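Local coordinates for hypothetical protein PH1952 (Pyrococcus horikoshii, PDB 1ZJJ), which is of uncharacterized function but probably acts as a magnesium-dependent phosphatase of the haloacid dehalogenase superfamily, at residues 116-126 / 140-151; 67-75 / 95-103. One frame throughout, in Å; residues are numbered along the deposited sequence.

Interaction 1: 116-126 / 140-151; sequences WKEVKHVVVGL and LAIRNGATFIGT
Strands 121-124 and 147-150 run parallel, and the bonding of Val122 and Val124 shows how such a pair satisfies its backbone. Val122 N donates to Thr147 O and Val122 O accepts from Ile149 N; Val124 repeats the pattern with Ile149 O and Thr151 N. The bond from Val124 N to Ile149 O is 2.7 Å long, and Thr147 N completes the set on Lys120 O. One side-chain bond adds to these: His121 ND1 and Thr147 OG1 are 2.8 Å apart, the hydroxyl lying at the imidazole edge, while His121 NE2 donates to Asp82 O. Just before the strands, Asn144, its CG swung anti to the backbone N (chi1 -170°), accepts from Lys117 NZ at OD1, 2.7 Å away, with the amine above the carbonyl plane. Asn144 ND2 gives to two waters, one of which also donates to Trp116 O and Val119 O. Leu140 CB sits over one face of the Trp116 indole, 3.8 Å from the six-membered ring centroid, a CH-pi contact; the indole NE1 is bonded to Glu161 of the second subunit. Val122 CG2 meets Ala141 CB and Ile142 CG1, both at 3.7 Å, fastening helix to strand. This is a beta-alpha-beta crossover through helix 132-143, with strand 86-89 flanking 121-124, helix 167-178 covering Val124 and Phe148, and helix 69-80 touching Val123 and Ile149.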
loop_
_atom_site.group_PDB
_atom_site.type_symbol
_atom_site.label_atom_id
_atom_site.label_comp_id
_atom_site.label_asym_id
_atom_site.label_seq_id
_atom_site.Cartn_x
_atom_site.Cartn_y
_atom_site.Cartn_z
ATOM N N TRP B 116 19.100 3.813 9.677
ATOM C CA TRP B 116 18.032 4.379 8.853
ATOM C C TRP B 116 18.009 5.889 9.096
ATOM O O TRP B 116 17.579 6.668 8.237
ATOM C CB TRP B 116 16.674 3.798 9.239
ATOM C CG TRP B 116 16.339 3.934 10.701
ATOM C CD1 TRP B 116 16.568 3.009 11.679
ATOM C CD2 TRP B 116 15.703 5.055 11.331
ATOM N NE1 TRP B 116 16.102 3.495 12.885
ATOM C CE2 TRP B 116 15.564 4.747 12.695
ATOM C CE3 TRP B 116 15.230 6.296 10.867
ATOM C CZ2 TRP B 116 14.982 5.613 13.604
ATOM C CZ3 TRP B 116 14.646 7.172 11.773
ATOM C CH2 TRP B 116 14.527 6.816 13.137
ATOM N N LYS B 117 18.488 6.275 10.284
ATOM C CA LYS B 117 18.559 7.667 10.727
ATOM C C LYS B 117 19.479 8.488 9.824
ATOM O O LYS B 117 19.316 9.692 9.704
ATOM C CB LYS B 117 19.076 7.720 12.173
ATOM C CG LYS B 117 18.225 8.536 13.141
ATOM C CD LYS B 117 17.985 9.939 12.638
ATOM C CE LYS B 117 17.392 10.770 13.748
ATOM N NZ LYS B 117 16.633 11.919 13.239
ATOM N N GLU B 118 20.453 7.832 9.202
ATOM C CA GLU B 118 21.384 8.534 8.322
ATOM C C GLU B 118 21.032 8.468 6.831
ATOM O O GLU B 118 21.745 9.018 5.993
ATOM C CB GLU B 118 22.815 8.014 8.537
ATOM C CG GLU B 118 23.421 8.389 9.885
ATOM C CD GLU B 118 22.853 7.601 11.060
ATOM O OE1 GLU B 118 22.997 6.364 11.095
ATOM O OE2 GLU B 118 22.254 8.217 11.964
ATOM N N VAL B 119 19.943 7.783 6.502
ATOM C CA VAL B 119 19.516 7.656 5.108
ATOM C C VAL B 119 19.030 8.985 4.531
ATOM O O VAL B 119 18.219 9.670 5.151
ATOM C CB VAL B 119 18.369 6.630 4.970
ATOM C CG1 VAL B 119 17.749 6.716 3.569
ATOM C CG2 VAL B 119 18.892 5.234 5.239
ATOM N N LYS B 120 19.519 9.342 3.345
ATOM C CA LYS B 120 19.119 10.592 2.698
ATOM C C LYS B 120 18.119 10.367 1.555
ATOM O O LYS B 120 17.353 11.269 1.203
ATOM C CB LYS B 120 20.354 11.326 2.156
ATOM C CG LYS B 120 21.318 11.823 3.228
ATOM C CD LYS B 120 20.653 12.860 4.124
ATOM C CE LYS B 120 21.583 13.330 5.239
ATOM N NZ LYS B 120 22.711 14.168 4.737
ATOM N N HIS B 121 18.134 9.167 0.983
ATOM C CA HIS B 121 17.240 8.830 -0.123
ATOM C C HIS B 121 16.675 7.419 0.022
ATOM O O HIS B 121 17.411 6.473 0.310
ATOM C CB HIS B 121 17.992 8.913 -1.460
ATOM C CG HIS B 121 18.721 10.202 -1.676
ATOM N ND1 HIS B 121 18.073 11.407 -1.856
ATOM C CD2 HIS B 121 20.047 10.480 -1.741
ATOM C CE1 HIS B 121 18.965 12.366 -2.022
ATOM N NE2 HIS B 121 20.172 11.829 -1.956
ATOM N N VAL B 122 15.366 7.283 -0.174
ATOM C CA VAL B 122 14.718 5.979 -0.121
ATOM C C VAL B 122 14.204 5.686 -1.529
ATOM O O VAL B 122 13.422 6.457 -2.083
ATOM C CB VAL B 122 13.539 5.958 0.866
ATOM C CG1 VAL B 122 12.853 4.600 0.811
ATOM C CG2 VAL B 122 14.036 6.239 2.278
ATOM N N VAL B 123 14.672 4.589 -2.115
ATOM C CA VAL B 123 14.279 4.205 -3.468
ATOM C C VAL B 123 13.445 2.925 -3.404
ATOM O O VAL B 123 13.887 1.902 -2.872
ATOM C CB VAL B 123 15.523 3.994 -4.361
ATOM C CG1 VAL B 123 15.101 3.554 -5.755
ATOM C CG2 VAL B 123 16.322 5.291 -4.457
ATOM N N VAL B 124 12.237 2.990 -3.955
ATOM C CA VAL B 124 11.314 1.866 -3.913
ATOM C C VAL B 124 10.918 1.362 -5.288
ATOM O O VAL B 124 10.377 2.111 -6.096
ATOM C CB VAL B 124 10.022 2.263 -3.162
ATOM C CG1 VAL B 124 9.121 1.047 -2.955
ATOM C CG2 VAL B 124 10.375 2.916 -1.834
ATOM N N GLY B 125 11.196 0.088 -5.539
ATOM C CA GLY B 125 10.831 -0.538 -6.793
ATOM C C GLY B 125 10.115 -1.825 -6.431
ATOM O O GLY B 125 9.795 -2.049 -5.258
ATOM N N LEU B 126 9.854 -2.675 -7.416
ATOM C CA LEU B 126 9.187 -3.940 -7.146
ATOM C C LEU B 126 10.106 -4.835 -6.305
ATOM O O LEU B 126 11.226 -5.126 -6.703
ATOM C CB LEU B 126 8.837 -4.657 -8.455
ATOM C CG LEU B 126 8.308 -6.085 -8.276
ATOM C CD1 LEU B 126 6.960 -6.045 -7.569
ATOM C CD2 LEU B 126 8.182 -6.769 -9.636
ATOM N N LEU B 140 10.381 5.211 8.415
ATOM C CA LEU B 140 11.126 5.978 9.408
ATOM C C LEU B 140 12.083 6.938 8.712
ATOM O O LEU B 140 12.173 8.106 9.080
ATOM C CB LEU B 140 11.906 5.038 10.336
ATOM C CG LEU B 140 11.062 4.242 11.342
ATOM C CD1 LEU B 140 11.919 3.227 12.070
ATOM C CD2 LEU B 140 10.418 5.202 12.327
ATOM N N ALA B 141 12.775 6.449 7.690
ATOM C CA ALA B 141 13.729 7.274 6.950
ATOM C C ALA B 141 13.043 8.420 6.203
ATOM O O ALA B 141 13.450 9.572 6.314
ATOM C CB ALA B 141 14.515 6.406 5.982
ATOM N N ILE B 142 11.994 8.107 5.443
ATOM C CA ILE B 142 11.269 9.141 4.702
ATOM C C ILE B 142 10.697 10.189 5.665
ATOM O O ILE B 142 10.687 11.385 5.354
ATOM C CB ILE B 142 10.123 8.535 3.871
ATOM C CG1 ILE B 142 10.705 7.680 2.742
ATOM C CG2 ILE B 142 9.228 9.649 3.327
ATOM C CD1 ILE B 142 9.660 6.850 2.004
ATOM N N ARG B 143 10.212 9.736 6.823
ATOM C CA ARG B 143 9.666 10.645 7.832
ATOM C C ARG B 143 10.764 11.492 8.456
ATOM O O ARG B 143 10.506 12.552 9.028
ATOM C CB ARG B 143 8.951 9.852 8.931
ATOM C CG ARG B 143 7.475 9.814 8.712
ATOM C CD ARG B 143 6.792 8.822 9.584
ATOM N NE ARG B 143 5.405 8.728 9.167
ATOM C CZ ARG B 143 4.501 9.671 9.387
ATOM N NH1 ARG B 143 4.832 10.782 10.028
ATOM N NH2 ARG B 143 3.263 9.502 8.947
ATOM N N ASN B 144 11.991 11.007 8.353
ATOM C CA ASN B 144 13.134 11.729 8.894
ATOM C C ASN B 144 13.711 12.708 7.867
ATOM O O ASN B 144 14.758 13.327 8.091
ATOM C CB ASN B 144 14.210 10.746 9.338
ATOM C CG ASN B 144 15.313 11.415 10.134
ATOM O OD1 ASN B 144 15.045 12.171 11.067
ATOM N ND2 ASN B 144 16.558 11.124 9.782
ATOM N N GLY B 145 13.023 12.832 6.735
ATOM C CA GLY B 145 13.464 13.744 5.696
ATOM C C GLY B 145 14.085 13.113 4.461
ATOM O O GLY B 145 14.484 13.826 3.547
ATOM N N ALA B 146 14.182 11.789 4.423
ATOM C CA ALA B 146 14.770 11.124 3.266
ATOM C C ALA B 146 13.876 11.273 2.050
ATOM O O ALA B 146 12.653 11.263 2.173
ATOM C CB ALA B 146 14.982 9.651 3.560
ATOM N N THR B 147 14.486 11.406 0.876
ATOM C CA THR B 147 13.721 11.526 -0.360
ATOM C C THR B 147 12.925 10.229 -0.558
ATOM O O THR B 147 13.408 9.144 -0.246
ATOM C CB THR B 147 14.650 11.723 -1.580
ATOM O OG1 THR B 147 15.643 12.713 -1.276
ATOM C CG2 THR B 147 13.844 12.187 -2.786
ATOM N N PHE B 148 11.703 10.355 -1.061
ATOM C CA PHE B 148 10.838 9.207 -1.311
ATOM C C PHE B 148 10.773 9.091 -2.835
ATOM O O PHE B 148 10.121 9.898 -3.498
ATOM C CB PHE B 148 9.453 9.481 -0.702
ATOM C CG PHE B 148 8.434 8.380 -0.905
ATOM C CD1 PHE B 148 8.782 7.148 -1.454
ATOM C CD2 PHE B 148 7.109 8.588 -0.519
ATOM C CE1 PHE B 148 7.816 6.137 -1.620
ATOM C CE2 PHE B 148 6.139 7.588 -0.679
ATOM C CZ PHE B 148 6.490 6.365 -1.228
ATOM N N ILE B 149 11.483 8.105 -3.377
ATOM C CA ILE B 149 11.548 7.871 -4.825
ATOM C C ILE B 149 10.982 6.507 -5.227
ATOM O O ILE B 149 11.384 5.474 -4.687
ATOM C CB ILE B 149 13.010 7.927 -5.325
ATOM C CG1 ILE B 149 13.640 9.262 -4.940
ATOM C CG2 ILE B 149 13.059 7.727 -6.843
ATOM C CD1 ILE B 149 15.161 9.233 -4.929
ATOM N N GLY B 150 10.056 6.511 -6.180
ATOM C CA GLY B 150 9.466 5.269 -6.651
ATOM C C GLY B 150 9.905 5.012 -8.081
ATOM O O GLY B 150 9.852 5.916 -8.904
ATOM N N THR B 151 10.343 3.794 -8.391
ATOM C CA THR B 151 10.794 3.514 -9.750
ATOM C C THR B 151 9.694 3.615 -10.799
ATOM O O THR B 151 9.925 4.133 -11.886
ATOM C CB THR B 151 11.463 2.116 -9.872
ATOM O OG1 THR B 151 10.524 1.094 -9.519
ATOM C CG2 THR B 151 12.684 2.031 -8.965
HETATM O O HOH W 1 16.805 9.142 7.715
HETATM O O HOH W 2 18.293 12.999 11.021
#

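Interaction 2: 67-75 / 95-103; sequences ITSGLATRL and VKEMQALGW
The guanidinium of Arg74 meets the carboxylate of Glu97 edge-on: OE1 lies in the guanidinium plane, and the two flat groups are turned 30° against each other. Arg74 NE donates to Glu97 OE1 over 2.8 Å, a salt bridge with a nearly straight bond, arriving almost in line with the C-O bond of the carboxylate. Ala100 CB approaches the guanidinium obliquely and packs 3.8 Å from Arg74 CD. The arginine chain extends through its first two torsions and then bends at chi3 (69°), which turns NE to the acid while the aliphatic part lies among the side chains of helix 95-101. There Arg74 is a knob in a hole formed by Glu97, Met98, Ala100 and Leu101: its CG slides past Leu101 CG at 3.8 Å, and Met98 CE reaches Arg74 CA at the same distance. Glu97 in turn lies over the first turn of helix 69-75, its OE2 3.6 Å from Leu71 CB. A water donates to Glu97 OE2 and is also bonded to Thr68 OG1, the N-cap hydroxyl that accepts from Leu71 N. The helix segments run 22° from parallel; helix 69-80 follows strand 66-68 of the six-stranded sheet, while Met98 and Leu101 also pack on strand 86-89 of the four-stranded one. Both carboxylate oxygens of the buried Glu97 are thus engaged, which would be expected to favour its ionised form, and its water links the acid to the N-cap of helix 69-80.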
loop_
_atom_site.group_PDB
_atom_site.type_symbol
_atom_site.label_atom_id
_atom_site.label_comp_id
_atom_site.label_asym_id
_atom_site.label_seq_id
_atom_site.Cartn_x
_atom_site.Cartn_y
_atom_site.Cartn_z
ATOM N N ILE B 67 16.382 0.825 -21.686
ATOM C CA ILE B 67 16.213 1.708 -20.536
ATOM C C ILE B 67 15.215 1.126 -19.547
ATOM O O ILE B 67 14.051 0.907 -19.879
ATOM C CB ILE B 67 15.708 3.092 -20.978
ATOM C CG1 ILE B 67 16.641 3.662 -22.045
ATOM C CG2 ILE B 67 15.619 4.029 -19.777
ATOM C CD1 ILE B 67 16.111 4.911 -22.692
ATOM N N THR B 68 15.687 0.876 -18.331
ATOM C CA THR B 68 14.851 0.329 -17.274
ATOM C C THR B 68 14.532 1.464 -16.306
ATOM O O THR B 68 15.246 2.474 -16.267
ATOM C CB THR B 68 15.588 -0.770 -16.497
ATOM O OG1 THR B 68 16.758 -0.208 -15.882
ATOM C CG2 THR B 68 16.014 -1.899 -17.433
ATOM N N SER B 69 13.475 1.310 -15.519
ATOM C CA SER B 69 13.136 2.356 -14.566
ATOM C C SER B 69 14.295 2.528 -13.585
ATOM O O SER B 69 14.538 3.621 -13.095
ATOM C CB SER B 69 11.837 2.023 -13.820
ATOM O OG SER B 69 11.932 0.824 -13.079
ATOM N N GLY B 70 15.011 1.438 -13.317
ATOM C CA GLY B 70 16.141 1.499 -12.401
ATOM C C GLY B 70 17.245 2.390 -12.938
ATOM O O GLY B 70 17.850 3.165 -12.199
ATOM N N LEU B 71 17.519 2.268 -14.231
ATOM C CA LEU B 71 18.565 3.095 -14.785
ATOM C C LEU B 71 18.086 4.532 -14.862
ATOM O O LEU B 71 18.812 5.473 -14.570
ATOM C CB LEU B 71 18.891 2.578 -16.187
ATOM C CG LEU B 71 19.701 3.585 -17.009
ATOM C CD1 LEU B 71 21.156 3.680 -16.543
ATOM C CD2 LEU B 71 19.750 3.233 -18.496
ATOM N N ALA B 72 16.820 4.747 -15.208
ATOM C CA ALA B 72 16.253 6.093 -15.227
ATOM C C ALA B 72 16.301 6.719 -13.829
ATOM O O ALA B 72 16.517 7.926 -13.686
ATOM C CB ALA B 72 14.805 6.044 -15.734
ATOM N N THR B 73 16.092 5.897 -12.803
ATOM C CA THR B 73 16.118 6.380 -11.426
ATOM C C THR B 73 17.526 6.856 -11.064
ATOM O O THR B 73 17.692 7.934 -10.499
ATOM C CB THR B 73 15.657 5.276 -10.438
ATOM O OG1 THR B 73 14.295 4.921 -10.722
ATOM C CG2 THR B 73 15.741 5.766 -9.004
ATOM N N ARG B 74 18.538 6.055 -11.392
ATOM C CA ARG B 74 19.920 6.438 -11.117
ATOM C C ARG B 74 20.243 7.748 -11.831
ATOM O O ARG B 74 20.805 8.665 -11.233
ATOM C CB ARG B 74 20.898 5.348 -11.580
ATOM C CG ARG B 74 22.353 5.830 -11.711
ATOM C CD ARG B 74 23.372 4.676 -11.769
ATOM N NE ARG B 74 23.320 3.867 -12.990
ATOM C CZ ARG B 74 23.736 4.269 -14.191
ATOM N NH1 ARG B 74 24.244 5.484 -14.362
ATOM N NH2 ARG B 74 23.662 3.447 -15.229
ATOM N N LEU B 75 19.886 7.834 -13.111
ATOM C CA LEU B 75 20.147 9.037 -13.899
ATOM C C LEU B 75 19.430 10.263 -13.327
ATOM O O LEU B 75 19.977 11.371 -13.324
ATOM C CB LEU B 75 19.736 8.818 -15.362
ATOM C CG LEU B 75 20.501 7.714 -16.109
ATOM C CD1 LEU B 75 19.957 7.564 -17.517
ATOM C CD2 LEU B 75 21.986 8.050 -16.152
ATOM N N VAL B 95 19.214 -2.556 -7.020
ATOM C CA VAL B 95 20.342 -2.464 -6.100
ATOM C C VAL B 95 21.620 -2.161 -6.864
ATOM O O VAL B 95 22.427 -1.342 -6.430
ATOM C CB VAL B 95 20.543 -3.772 -5.293
ATOM C CG1 VAL B 95 21.901 -3.743 -4.597
ATOM C CG2 VAL B 95 19.441 -3.923 -4.251
ATOM N N LYS B 96 21.800 -2.823 -8.006
ATOM C CA LYS B 96 22.983 -2.620 -8.839
ATOM C C LYS B 96 23.095 -1.183 -9.341
ATOM O O LYS B 96 24.182 -0.600 -9.347
ATOM C CB LYS B 96 22.951 -3.567 -10.035
ATOM C CG LYS B 96 22.874 -5.034 -9.660
ATOM C CD LYS B 96 24.167 -5.753 -9.960
ATOM C CE LYS B 96 24.183 -7.116 -9.294
ATOM N NZ LYS B 96 24.840 -8.148 -10.143
ATOM N N GLU B 97 21.973 -0.618 -9.779
ATOM C CA GLU B 97 21.966 0.756 -10.274
ATOM C C GLU B 97 22.300 1.735 -9.154
ATOM O O GLU B 97 22.987 2.728 -9.379
ATOM C CB GLU B 97 20.597 1.112 -10.867
ATOM C CG GLU B 97 20.227 0.305 -12.094
ATOM C CD GLU B 97 21.088 0.623 -13.309
ATOM O OE1 GLU B 97 22.043 1.426 -13.194
ATOM O OE2 GLU B 97 20.807 0.059 -14.389
ATOM N N MET B 98 21.809 1.466 -7.951
ATOM C CA MET B 98 22.086 2.356 -6.831
ATOM C C MET B 98 23.547 2.216 -6.401
ATOM O O MET B 98 24.186 3.195 -6.014
ATOM C CB MET B 98 21.137 2.067 -5.663
ATOM C CG MET B 98 19.662 2.368 -5.969
ATOM S SD MET B 98 19.374 4.094 -6.469
ATOM C CE MET B 98 19.515 3.957 -8.263
ATOM N N GLN B 99 24.081 1.002 -6.483
ATOM C CA GLN B 99 25.477 0.783 -6.125
ATOM C C GLN B 99 26.352 1.576 -7.094
ATOM O O GLN B 99 27.360 2.161 -6.696
ATOM C CB GLN B 99 25.828 -0.708 -6.197
ATOM C CG GLN B 99 25.050 -1.558 -5.208
ATOM C CD GLN B 99 25.406 -3.032 -5.270
ATOM O OE1 GLN B 99 25.540 -3.607 -6.348
ATOM N NE2 GLN B 99 25.540 -3.656 -4.106
ATOM N N ALA B 100 25.945 1.604 -8.361
ATOM C CA ALA B 100 26.676 2.326 -9.393
ATOM C C ALA B 100 26.784 3.822 -9.094
ATOM O O ALA B 100 27.739 4.474 -9.516
ATOM C CB ALA B 100 26.010 2.112 -10.741
ATOM N N LEU B 101 25.799 4.372 -8.386
ATOM C CA LEU B 101 25.836 5.788 -8.036
ATOM C C LEU B 101 27.037 6.032 -7.131
ATOM O O LEU B 101 27.646 7.106 -7.147
ATOM C CB LEU B 101 24.555 6.200 -7.302
ATOM C CG LEU B 101 23.383 6.707 -8.142
ATOM C CD1 LEU B 101 22.167 6.936 -7.252
ATOM C CD2 LEU B 101 23.783 7.992 -8.842
ATOM N N GLY B 102 27.375 5.020 -6.340
ATOM C CA GLY B 102 28.506 5.133 -5.440
ATOM C C GLY B 102 28.229 6.015 -4.240
ATOM O O GLY B 102 29.154 6.412 -3.540
ATOM N N TRP B 103 26.960 6.314 -3.987
ATOM C CA TRP B 103 26.591 7.163 -2.860
ATOM C C TRP B 103 26.609 6.421 -1.530
ATOM O O TRP B 103 26.628 7.038 -0.461
ATOM C CB TRP B 103 25.199 7.766 -3.091
ATOM C CG TRP B 103 25.147 8.779 -4.207
ATOM C CD1 TRP B 103 26.168 9.143 -5.041
ATOM C CD2 TRP B 103 24.005 9.547 -4.615
ATOM N NE1 TRP B 103 25.731 10.088 -5.942
ATOM C CE2 TRP B 103 24.409 10.353 -5.705
ATOM C CE3 TRP B 103 22.677 9.629 -4.166
ATOM C CZ2 TRP B 103 23.533 11.232 -6.349
ATOM C CZ3 TRP B 103 21.807 10.503 -4.809
ATOM C CH2 TRP B 103 22.241 11.293 -5.891
HETATM O O HOH W 3 18.556 -1.432 -14.243
#

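How the interactions relate
Following the chain from the N terminus, strand 66-68 of the six-stranded sheet leads into helix 69-80, and interaction 2 closes a loop when helix 92-101 returns to it after strand 86-89. Only then does interaction 1 open, closing a second, shorter loop around helix 132-143, so the two follow in series and neither nest nor cross. They nevertheless touch: His121 packs on Trp103, Val123 on Met98, and Thr151 on Ser69 and Thr73. Helices 69-80 and 92-101 therefore lie against the four-stranded sheet to which 121-124 and 147-150 belong, and helix 69-80 connects that sheet with the six-stranded one whose strand 2-6 precedes the magnesium site.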